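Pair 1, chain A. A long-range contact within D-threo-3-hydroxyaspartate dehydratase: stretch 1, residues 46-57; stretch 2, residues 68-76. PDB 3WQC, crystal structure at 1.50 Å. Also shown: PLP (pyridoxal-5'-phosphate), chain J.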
# COMPACT_ATOMS: atom_id res chain seq x y z
N VAL A 46 7.93 12.74 31.09
CA VAL A 46 7.32 11.48 30.78
C VAL A 46 8.27 10.62 29.93
O VAL A 46 9.16 11.20 29.18
CB VAL A 46 5.93 11.63 30.10
CG1 VAL A 46 5.04 12.44 31.02
CG2 VAL A 46 6.02 12.35 28.73
N ARG A 47 8.06 9.31 29.90
CA ARG A 47 8.81 8.41 29.01
C ARG A 47 8.22 8.59 27.59
O ARG A 47 7.02 8.96 27.41
CB ARG A 47 8.64 6.98 29.43
CG ARG A 47 9.32 6.78 30.76
CD ARG A 47 9.54 5.32 30.94
NE ARG A 47 8.37 4.62 31.38
CZ ARG A 47 8.05 4.48 32.69
NH1 ARG A 47 8.80 5.09 33.59
NH2 ARG A 47 6.98 3.80 33.11
N LEU A 48 9.08 8.32 26.59
CA LEU A 48 8.58 8.24 25.18
C LEU A 48 8.72 6.81 24.78
O LEU A 48 9.80 6.20 24.86
CB LEU A 48 9.53 9.08 24.24
CG LEU A 48 9.15 9.00 22.78
CD1 LEU A 48 7.76 9.52 22.45
CD2 LEU A 48 10.16 9.77 21.92
N ARG A 49 7.57 6.21 24.36
CA ARG A 49 7.54 4.79 23.89
C ARG A 49 7.14 4.91 22.40
O ARG A 49 5.93 4.92 22.03
CB ARG A 49 6.46 3.99 24.63
CG ARG A 49 6.48 2.52 24.17
CD ARG A 49 5.22 1.74 24.66
NE ARG A 49 5.32 1.47 26.09
CZ ARG A 49 6.04 0.50 26.64
NH1 ARG A 49 6.67 -0.40 25.84
NH2 ARG A 49 6.12 0.39 27.99
N PRO A 50 8.14 5.03 21.50
CA PRO A 50 7.84 5.30 20.07
C PRO A 50 7.04 4.14 19.50
O PRO A 50 7.27 2.94 19.81
CB PRO A 50 9.24 5.38 19.41
CG PRO A 50 10.22 4.76 20.39
CD PRO A 50 9.58 4.95 21.80
N HIS A 51 6.17 4.52 18.60
CA HIS A 51 5.40 3.50 17.82
C HIS A 51 6.13 3.19 16.54
O HIS A 51 6.25 4.06 15.68
CB HIS A 51 3.96 4.03 17.54
CG HIS A 51 3.03 2.88 17.36
ND1 HIS A 51 3.35 1.79 16.54
CD2 HIS A 51 1.78 2.59 17.95
CE1 HIS A 51 2.39 0.86 16.66
NE2 HIS A 51 1.41 1.38 17.48
N VAL A 52 6.64 1.96 16.43
CA VAL A 52 7.46 1.58 15.27
C VAL A 52 6.60 1.20 14.08
O VAL A 52 7.18 0.85 13.05
CB VAL A 52 8.46 0.44 15.62
CG1 VAL A 52 9.44 0.94 16.70
CG2 VAL A 52 7.76 -0.87 16.03
N LYS A 53 5.27 1.33 14.15
CA LYS A 53 4.49 0.92 12.98
C LYS A 53 4.77 1.85 11.79
O LYS A 53 4.51 1.46 10.63
CB LYS A 53 3.01 0.91 13.25
CG LYS A 53 2.36 2.28 13.37
CD LYS A 53 0.88 2.02 13.71
CE LYS A 53 0.19 3.35 13.63
NZ LYS A 53 -0.64 3.65 14.82
N THR A 54 5.35 3.05 12.02
CA THR A 54 5.60 3.99 10.91
C THR A 54 6.81 3.43 10.10
O THR A 54 6.74 3.56 8.83
CB THR A 54 6.00 5.35 11.50
OG1 THR A 54 4.78 5.87 12.10
CG2 THR A 54 6.47 6.33 10.43
N SER A 55 7.89 2.90 10.73
CA SER A 55 9.07 2.52 9.93
C SER A 55 9.26 1.04 9.90
O SER A 55 9.82 0.50 8.93
CB SER A 55 10.37 3.13 10.59
OG SER A 55 10.73 2.43 11.80
N LYS A 56 8.85 0.32 10.97
CA LYS A 56 9.14 -1.12 11.13
C LYS A 56 10.60 -1.45 10.71
O LYS A 56 10.88 -2.54 10.17
CB LYS A 56 8.15 -2.04 10.33
CG LYS A 56 6.71 -1.70 10.70
CD LYS A 56 5.78 -2.78 10.08
CE LYS A 56 4.35 -2.34 10.30
NZ LYS A 56 3.46 -3.40 9.73
N SER A 57 11.55 -0.59 11.17
CA SER A 57 12.91 -0.75 10.75
C SER A 57 13.82 -0.72 11.99
O SER A 57 13.78 0.24 12.73
CB SER A 57 13.26 0.35 9.74
OG SER A 57 14.62 0.12 9.25
N GLY A 68 16.99 8.28 23.77
CA GLY A 68 16.38 8.24 25.12
C GLY A 68 15.07 7.53 25.23
O GLY A 68 14.40 7.62 26.30
N ALA A 69 14.59 6.88 24.17
CA ALA A 69 13.23 6.23 24.25
C ALA A 69 13.22 5.03 25.21
O ALA A 69 14.23 4.40 25.46
CB ALA A 69 12.83 5.72 22.83
N SER A 70 12.03 4.69 25.74
CA SER A 70 11.86 3.63 26.73
C SER A 70 10.88 2.64 26.13
O SER A 70 9.62 2.87 26.21
CB SER A 70 11.15 4.24 28.00
OG SER A 70 11.99 5.15 28.59
N GLY A 71 11.41 1.54 25.59
CA GLY A 71 10.51 0.54 25.02
C GLY A 71 9.96 1.01 23.67
O GLY A 71 10.26 2.12 23.18
N ILE A 72 9.08 0.17 23.10
CA ILE A 72 8.43 0.53 21.87
C ILE A 72 6.95 0.10 21.95
O ILE A 72 6.56 -0.75 22.78
CB ILE A 72 9.07 -0.19 20.63
CG1 ILE A 72 8.94 -1.74 20.70
CG2 ILE A 72 10.54 0.27 20.44
CD1 ILE A 72 9.52 -2.48 19.49
N THR A 73 6.20 0.62 20.98
CA THR A 73 4.83 0.17 20.72
C THR A 73 4.83 -0.46 19.35
O THR A 73 5.51 0.05 18.40
CB THR A 73 3.84 1.36 20.66
OG1 THR A 73 4.08 2.23 21.80
CG2 THR A 73 2.40 0.88 20.76
N VAL A 74 4.12 -1.59 19.19
CA VAL A 74 4.06 -2.27 17.90
C VAL A 74 2.57 -2.43 17.53
O VAL A 74 1.66 -2.46 18.39
CB VAL A 74 4.72 -3.68 17.89
CG1 VAL A 74 6.22 -3.46 18.17
CG2 VAL A 74 4.10 -4.64 18.91
N SER A 75 2.32 -2.58 16.21
CA SER A 75 0.95 -2.73 15.68
C SER A 75 0.63 -4.18 15.31
O SER A 75 -0.52 -4.44 14.92
CB SER A 75 0.69 -1.82 14.49
OG SER A 75 1.41 -2.25 13.32
N THR A 76 1.60 -5.09 15.38
CA THR A 76 1.42 -6.50 15.01
C THR A 76 2.37 -7.35 15.85
O THR A 76 3.42 -6.83 16.28
CB THR A 76 1.75 -6.77 13.52
OG1 THR A 76 3.15 -6.44 13.26
CG2 THR A 76 0.87 -5.97 12.56
N1 PLP J . -0.78 4.73 19.69
C2 PLP J . -1.53 3.87 18.97
C2A PLP J . -2.45 2.89 19.66
C3 PLP J . -1.43 3.90 17.53
O3 PLP J . -2.14 3.03 16.83
C4 PLP J . -0.54 4.86 16.94
C4A PLP J . -0.40 4.87 15.52
C5 PLP J . 0.21 5.73 17.78
C6 PLP J . 0.00 5.68 19.16
C5A PLP J . 1.15 6.76 17.20
O4P PLP J . 0.33 7.81 16.49
P PLP J . 1.12 8.77 15.47
O1P PLP J . 2.30 9.21 16.25
O2P PLP J . 0.14 9.86 15.23
O3P PLP J . 1.54 7.99 14.29
O HOH W 1 7.86 3.60 28.31
O HOH W 2 11.87 7.86 27.41
O HOH W 3 1.07 -2.17 10.57
O HOH W 4 4.10 -6.08 10.60

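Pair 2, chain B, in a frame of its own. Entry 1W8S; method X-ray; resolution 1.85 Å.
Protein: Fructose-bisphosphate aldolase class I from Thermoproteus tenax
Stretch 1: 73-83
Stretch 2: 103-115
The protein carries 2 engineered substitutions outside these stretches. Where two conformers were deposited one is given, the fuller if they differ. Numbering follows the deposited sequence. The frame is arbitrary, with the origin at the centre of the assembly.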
# COMPACT_ATOMS: atom_id res chain seq x y z
N VAL B 73 4.76 -30.97 22.49
CA VAL B 73 3.69 -30.23 23.14
C VAL B 73 2.98 -29.47 22.00
O VAL B 73 3.66 -28.96 21.12
CB VAL B 73 4.30 -29.20 24.12
CG1 VAL B 73 3.26 -28.33 24.73
CG2 VAL B 73 5.01 -29.95 25.24
N PRO B 74 1.67 -29.38 21.98
CA PRO B 74 1.00 -28.61 20.93
C PRO B 74 1.54 -27.18 20.74
O PRO B 74 1.90 -26.49 21.69
CB PRO B 74 -0.45 -28.57 21.38
CG PRO B 74 -0.62 -29.77 22.26
CD PRO B 74 0.71 -30.02 22.90
N LEU B 75 1.59 -26.75 19.49
CA LEU B 75 2.21 -25.49 19.12
C LEU B 75 1.16 -24.50 18.61
O LEU B 75 0.36 -24.85 17.78
CB LEU B 75 3.24 -25.74 18.03
CG LEU B 75 3.76 -24.55 17.25
CD1 LEU B 75 4.56 -23.64 18.14
CD2 LEU B 75 4.59 -25.03 16.07
N ILE B 76 1.22 -23.27 19.14
CA ILE B 76 0.53 -22.12 18.61
C ILE B 76 1.61 -21.29 17.94
O ILE B 76 2.55 -20.84 18.59
CB ILE B 76 -0.15 -21.34 19.72
CG1 ILE B 76 -1.11 -22.25 20.48
CG2 ILE B 76 -0.89 -20.12 19.15
CD1 ILE B 76 -1.87 -21.56 21.62
N LEU B 77 1.50 -21.15 16.62
CA LEU B 77 2.44 -20.34 15.83
C LEU B 77 1.96 -18.89 15.81
O LEU B 77 0.88 -18.56 15.28
CB LEU B 77 2.56 -20.91 14.44
CG LEU B 77 3.74 -20.60 13.53
CD1 LEU B 77 4.10 -19.16 13.54
CD2 LEU B 77 4.91 -21.42 13.97
N LYS B 78 2.73 -18.05 16.49
CA LYS B 78 2.51 -16.62 16.56
C LYS B 78 2.95 -16.00 15.24
O LYS B 78 4.15 -16.02 14.92
CB LYS B 78 3.38 -16.05 17.69
CG LYS B 78 3.31 -14.54 17.87
CD LYS B 78 1.92 -14.09 17.96
CE LYS B 78 1.80 -12.62 18.40
NZ LYS B 78 2.90 -11.78 17.98
N LEU B 79 2.00 -15.53 14.45
CA LEU B 79 2.25 -15.19 13.04
C LEU B 79 2.89 -13.82 12.85
O LEU B 79 3.64 -13.64 11.90
CB LEU B 79 0.98 -15.25 12.17
CG LEU B 79 0.30 -16.61 12.12
CD1 LEU B 79 -1.11 -16.40 11.60
CD2 LEU B 79 1.06 -17.54 11.23
N ASN B 80 2.55 -12.85 13.70
CA ASN B 80 3.07 -11.51 13.53
C ASN B 80 4.12 -11.24 14.58
O ASN B 80 4.48 -12.14 15.33
CB ASN B 80 2.00 -10.40 13.41
CG ASN B 80 0.99 -10.35 14.56
OD1 ASN B 80 0.91 -11.25 15.39
ND2 ASN B 80 0.15 -9.31 14.54
N GLY B 81 4.64 -10.04 14.64
CA GLY B 81 5.61 -9.70 15.66
C GLY B 81 6.23 -8.37 15.38
O GLY B 81 6.39 -7.96 14.22
N LYS B 82 6.48 -7.63 16.46
CA LYS B 82 7.14 -6.33 16.43
C LYS B 82 8.13 -6.26 17.58
O LYS B 82 8.12 -7.11 18.45
CB LYS B 82 6.13 -5.18 16.54
CG LYS B 82 5.39 -5.08 17.89
CD LYS B 82 4.75 -3.72 18.13
CE LYS B 82 5.69 -2.70 18.71
NZ LYS B 82 6.08 -2.95 20.16
N THR B 83 8.94 -5.21 17.61
CA THR B 83 9.94 -5.00 18.65
C THR B 83 9.58 -3.83 19.51
O THR B 83 8.80 -2.96 19.11
CB THR B 83 11.34 -4.73 18.03
OG1 THR B 83 11.36 -3.44 17.43
CG2 THR B 83 11.64 -5.68 16.90
N SER B 103 2.66 -26.37 7.91
CA SER B 103 3.89 -27.11 7.60
C SER B 103 4.89 -27.22 8.79
O SER B 103 5.64 -28.19 8.90
CB SER B 103 4.60 -26.51 6.38
OG SER B 103 5.81 -27.24 6.08
N LEU B 104 4.85 -26.23 9.68
CA LEU B 104 5.71 -26.14 10.86
C LEU B 104 5.18 -26.94 12.07
O LEU B 104 5.86 -27.01 13.12
CB LEU B 104 5.93 -24.65 11.19
CG LEU B 104 6.86 -23.91 10.22
CD1 LEU B 104 6.92 -22.45 10.55
CD2 LEU B 104 8.26 -24.50 10.21
N GLY B 105 4.00 -27.54 11.92
CA GLY B 105 3.43 -28.42 12.92
C GLY B 105 2.50 -27.74 13.90
O GLY B 105 2.17 -28.32 14.93
N ALA B 106 2.07 -26.54 13.57
CA ALA B 106 1.15 -25.78 14.42
C ALA B 106 -0.19 -26.47 14.53
O ALA B 106 -0.67 -27.03 13.56
CB ALA B 106 0.95 -24.38 13.85
N SER B 107 -0.79 -26.43 15.73
CA SER B 107 -2.18 -26.83 15.98
C SER B 107 -3.12 -25.65 16.10
O SER B 107 -4.33 -25.82 16.15
CB SER B 107 -2.28 -27.59 17.30
OG SER B 107 -1.63 -28.82 17.20
N ALA B 108 -2.55 -24.46 16.22
CA ALA B 108 -3.29 -23.21 16.12
C ALA B 108 -2.35 -22.10 15.69
O ALA B 108 -1.11 -22.27 15.65
CB ALA B 108 -3.91 -22.86 17.45
N VAL B 109 -2.94 -20.96 15.35
CA VAL B 109 -2.19 -19.76 15.02
C VAL B 109 -2.62 -18.62 15.91
O VAL B 109 -3.78 -18.54 16.36
CB VAL B 109 -2.28 -19.34 13.54
CG1 VAL B 109 -1.54 -20.34 12.65
CG2 VAL B 109 -3.72 -19.17 13.09
N GLY B 110 -1.67 -17.74 16.16
CA GLY B 110 -1.88 -16.54 16.95
C GLY B 110 -1.57 -15.29 16.18
O GLY B 110 -0.69 -15.24 15.34
N TYR B 111 -2.31 -14.24 16.48
CA TYR B 111 -2.14 -12.95 15.82
C TYR B 111 -2.47 -11.80 16.79
O TYR B 111 -3.56 -11.77 17.37
CB TYR B 111 -2.99 -12.83 14.55
CG TYR B 111 -2.67 -11.64 13.67
CD1 TYR B 111 -1.68 -11.71 12.72
CD2 TYR B 111 -3.40 -10.42 13.77
CE1 TYR B 111 -1.39 -10.62 11.88
CE2 TYR B 111 -3.11 -9.35 12.98
CZ TYR B 111 -2.10 -9.43 12.04
OH TYR B 111 -1.85 -8.35 11.24
N THR B 112 -1.52 -10.91 16.97
CA THR B 112 -1.71 -9.72 17.82
C THR B 112 -2.39 -8.58 17.10
O THR B 112 -2.04 -8.24 15.95
CB THR B 112 -0.36 -9.27 18.39
OG1 THR B 112 0.14 -10.30 19.23
CG2 THR B 112 -0.54 -8.09 19.32
N ILE B 113 -3.38 -7.98 17.78
CA ILE B 113 -3.96 -6.74 17.29
C ILE B 113 -3.82 -5.68 18.37
O ILE B 113 -3.81 -6.01 19.57
CB ILE B 113 -5.42 -6.90 16.87
CG1 ILE B 113 -6.30 -7.40 18.04
CG2 ILE B 113 -5.54 -7.81 15.66
CD1 ILE B 113 -7.78 -7.36 17.76
N TYR B 114 -3.68 -4.42 17.93
CA TYR B 114 -3.61 -3.26 18.83
C TYR B 114 -4.75 -2.27 18.50
O TYR B 114 -4.54 -1.25 17.84
CB TYR B 114 -2.27 -2.53 18.73
CG TYR B 114 -1.07 -3.40 18.96
CD1 TYR B 114 -0.86 -4.02 20.16
CD2 TYR B 114 -0.11 -3.58 17.95
CE1 TYR B 114 0.28 -4.84 20.36
CE2 TYR B 114 1.01 -4.41 18.15
CZ TYR B 114 1.19 -5.02 19.34
OH TYR B 114 2.30 -5.80 19.54
N PRO B 115 -5.95 -2.59 18.94
CA PRO B 115 -7.08 -1.67 18.80
C PRO B 115 -6.74 -0.30 19.33
O PRO B 115 -6.05 -0.17 20.36
CB PRO B 115 -8.18 -2.33 19.60
CG PRO B 115 -7.85 -3.75 19.60
CD PRO B 115 -6.35 -3.83 19.58
O HOH W 5 1.02 -28.73 17.31
O HOH W 6 2.93 -8.29 18.03

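What backbone geometry do the two pairs share? In each, two extended segments lie side by side, and 14 central residues superpose with an RMSD of 0.6 Å. The agreement is tightest where H51(A) matches K78(B) and V52(A) matches L79(B). Three strong hydrogen bonds recur at matched positions. S70(A) N donates to L48(A) O at 2.8 Å, as S107(B) N does to L75(B) O at 2.8 Å; T73(A) N reaches P50(A) O at 2.8 Å, as G110(B) N reaches L77(B) O at 2.8 Å; and V52(A) N meets T73(A) O at 3.0 Å, as L79(B) N meets G110(B) O at 2.8 Å. Together these bonds hold the two segments in the same register.

Where do the ladders part? At R49(A) and P50(A), matched by I76(B) and L77(B). In pair 2, L77(B) N donates to A108(B) O at 3.0 Å, and parallel bridges pair I76(B), L77(B) and K78(B) with A108(B), V109(B) and G110(B). Proline has no amide hydrogen to offer, so pair 1 lacks this rung: P50(A) CD instead lies 3.2 Å from G71(A) O, and a single bridge joins H51(A) to T73(A). The side chain of R49(A) adds a link of its own, NH1 donating to I72(A) O at 3.1 Å. G71(A), with positive phi, takes the position of A108(B); a CB there would lie 2.8 Å from R49(A) NH1, a clash, whereas the CB of A108(B) packs 4.2 Å from I76(B) CG1.

How is the space between the segments filled? The valine-leucine exchange at V52(A) and L79(B) keeps an apolar side chain pointing toward the partner: V52(A) CG1 lies 4.0 Å from I72(A) CG2, and L79(B) CD1 lies 3.7 Å from V109(B) CB. P50(A) CD touches A69(A) CB at 3.5 Å, and the matching L77(B) CB meets A106(B) CB at 3.9 Å. At the next matched pair, T73(A) sets its CB over the face of the H51(A) ring, 3.8 Å from the centroid. Pair 2 has G110(B) there, with no side chain, and K78(B) in place of the histidine extends past it until its CE is 3.0 Å from T112(B) OG1.

How do the two ends compare? At one, the same water bridge appears twice: water 2 links L48(A) N, G68(A) O and S70(A) OG, and water 5 links L75(B) N, G105(B) O and S107(B) OG. The other end diverges. K53(A) starts out sideways, its CB 3.5 Å from S75(A) OG, and the end of its chain leaves the partner; its NZ is bonded covalently to PLP C4A at 1.4 Å. The matching N80(B) points toward its partner and holds the backbone of T112(B) with both polar atoms of its side-chain amide: OD1 accepts from T112(B) N at 2.9 Å, while ND2 donates to T112(B) O at 2.8 Å.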